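Local coordinates for DUF3248 domain-containing protein (Thermus thermophilus, PDB 2E6X), which is of unknown function and belongs to the DUF3248 family, with a small fold of helices and a mixed three-stranded sheet, present as two copies in the assembly, at residues A[50-53]-A[54-58]. Numbering follows the deposited sequence.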
loop_
_atom_site.group_PDB
_atom_site.type_symbol
_atom_site.label_atom_id
_atom_site.label_comp_id
_atom_site.label_asym_id
_atom_site.label_seq_id
_atom_site.Cartn_x
_atom_site.Cartn_y
_atom_site.Cartn_z
ATOM N N GLU A 50 -3.314 -3.204 14.007
ATOM C CA GLU A 50 -2.539 -3.872 12.982
ATOM C C GLU A 50 -3.093 -5.301 12.697
ATOM O O GLU A 50 -3.066 -5.789 11.552
ATOM C CB GLU A 50 -1.064 -3.925 13.420
ATOM C CG GLU A 50 -0.198 -4.755 12.517
ATOM C CD GLU A 50 -0.183 -6.239 12.868
ATOM O OE1 GLU A 50 -0.596 -6.618 13.978
ATOM O OE2 GLU A 50 0.283 -7.029 12.030
ATOM N N ALA A 51 -3.605 -5.962 13.733
ATOM C CA ALA A 51 -4.177 -7.316 13.583
ATOM C C ALA A 51 -5.416 -7.320 12.700
ATOM O O ALA A 51 -5.674 -8.284 11.936
ATOM C CB ALA A 51 -4.526 -7.888 14.957
ATOM N N GLU A 52 -6.195 -6.246 12.820
ATOM C CA GLU A 52 -7.383 -6.114 12.016
ATOM C C GLU A 52 -6.929 -5.929 10.567
ATOM O O GLU A 52 -7.550 -6.451 9.667
ATOM C CB GLU A 52 -8.241 -4.905 12.429
ATOM C CG GLU A 52 -9.675 -5.072 11.876
ATOM C CD GLU A 52 -10.638 -3.907 12.124
ATOM O OE1 GLU A 52 -10.572 -3.227 13.178
ATOM O OE2 GLU A 52 -11.495 -3.685 11.238
HETATM N N MSE A 53 -5.885 -5.132 10.357
HETATM C CA MSE A 53 -5.362 -4.911 9.010
HETATM C C MSE A 53 -4.894 -6.222 8.411
HETATM O O MSE A 53 -5.135 -6.479 7.247
HETATM C CB MSE A 53 -4.187 -3.925 8.998
HETATM C CG MSE A 53 -4.546 -2.486 9.329
HETATM SE SE MSE A 53 -3.008 -1.310 8.982
HETATM C CE MSE A 53 -1.960 -2.606 7.991
ATOM N N ARG A 54 -4.257 -7.069 9.212
ATOM C CA ARG A 54 -3.780 -8.325 8.669
ATOM C C ARG A 54 -4.989 -9.168 8.231
ATOM O O ARG A 54 -5.017 -9.708 7.132
ATOM C CB ARG A 54 -2.917 -9.071 9.720
ATOM C CG ARG A 54 -2.641 -10.511 9.371
ATOM C CD ARG A 54 -1.862 -11.193 10.521
ATOM N NE ARG A 54 -1.690 -12.623 10.295
ATOM C CZ ARG A 54 -2.544 -13.556 10.712
ATOM N NH1 ARG A 54 -3.655 -13.213 11.394
ATOM N NH2 ARG A 54 -2.285 -14.846 10.458
ATOM N N ARG A 55 -5.995 -9.245 9.099
ATOM C CA ARG A 55 -7.211 -10.008 8.814
ATOM C C ARG A 55 -7.873 -9.565 7.484
ATOM O O ARG A 55 -8.234 -10.375 6.628
ATOM C CB ARG A 55 -8.218 -9.832 9.963
ATOM C CG ARG A 55 -9.624 -10.373 9.628
ATOM C CD ARG A 55 -10.652 -10.239 10.770
ATOM N NE ARG A 55 -11.211 -8.891 10.941
ATOM C CZ ARG A 55 -12.120 -8.330 10.134
ATOM N NH1 ARG A 55 -12.588 -8.998 9.090
ATOM N NH2 ARG A 55 -12.558 -7.091 10.368
ATOM N N LEU A 56 -8.005 -8.264 7.331
ATOM C CA LEU A 56 -8.641 -7.702 6.148
ATOM C C LEU A 56 -7.832 -7.992 4.876
ATOM O O LEU A 56 -8.407 -8.331 3.832
ATOM C CB LEU A 56 -8.866 -6.203 6.390
ATOM C CG LEU A 56 -9.977 -5.882 7.424
ATOM C CD1 LEU A 56 -9.967 -4.400 7.732
ATOM C CD2 LEU A 56 -11.399 -6.301 6.883
ATOM N N VAL A 57 -6.515 -7.901 4.952
ATOM C CA VAL A 57 -5.716 -8.180 3.765
ATOM C C VAL A 57 -5.840 -9.665 3.477
ATOM O O VAL A 57 -6.123 -10.057 2.348
ATOM C CB VAL A 57 -4.235 -7.794 3.957
ATOM C CG1 VAL A 57 -3.409 -8.227 2.662
ATOM C CG2 VAL A 57 -4.148 -6.265 4.152
ATOM N N GLN A 58 -5.649 -10.488 4.497
ATOM C CA GLN A 58 -5.785 -11.927 4.273
ATOM C C GLN A 58 -7.149 -12.325 3.702
ATOM O O GLN A 58 -7.197 -13.212 2.868
ATOM C CB GLN A 58 -5.481 -12.718 5.556
ATOM C CG GLN A 58 -3.992 -12.594 5.931
ATOM C CD GLN A 58 -3.580 -13.567 6.997
ATOM O OE1 GLN A 58 -4.305 -13.782 7.940
ATOM N NE2 GLN A 58 -2.404 -14.166 6.843
HETATM O O HOH W 1 -4.604 -10.666 12.673
#
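E50 to R54, A51 to R55, E52 to L56 and M53 to V57 are joined by four successive backbone hydrogen bonds of one alpha helix, residues 50-58. Each carbonyl accepts a hydrogen bond from the amide four residues on. The bond from R55 N to A51 O is 3.0 Å long.

One charged pair is E52 with R55. The two side chains run side by side, with carboxylate and guanidinium planes 17° apart. E52 OE2 makes a long salt bridge of 3.7 Å to R55 NH2. CG of E52 lies anti to the backbone N (chi1 -162°) and the chain runs on extended, which carries the carboxylate alongside the arginine. R55 NH1 pairs with E59, its strongest polar partner, and NH2 also with D24. E52 OE2 also lies 3.9 Å from L56 CD1. With an alanine here, R55 NH2 is likely to lose its long salt bridge, and L56 CD1 some of its cover. R54 NE forms a salt bridge with E68 of the second subunit.

Apolar contacts form the inner face. M53 is buried on M17 of strand 13-19, and L56 and V57 on L26 of strand 26-32. M53 also packs on L13 of the second subunit, and V57 on its V64. L56 CG lies 4.0 Å above the R55 guanidinium plane, toward its rim.

Water 1 donates to A51 O at 2.7 Å and accepts from R54 NH1 at 3.0 Å, in the guanidinium plane.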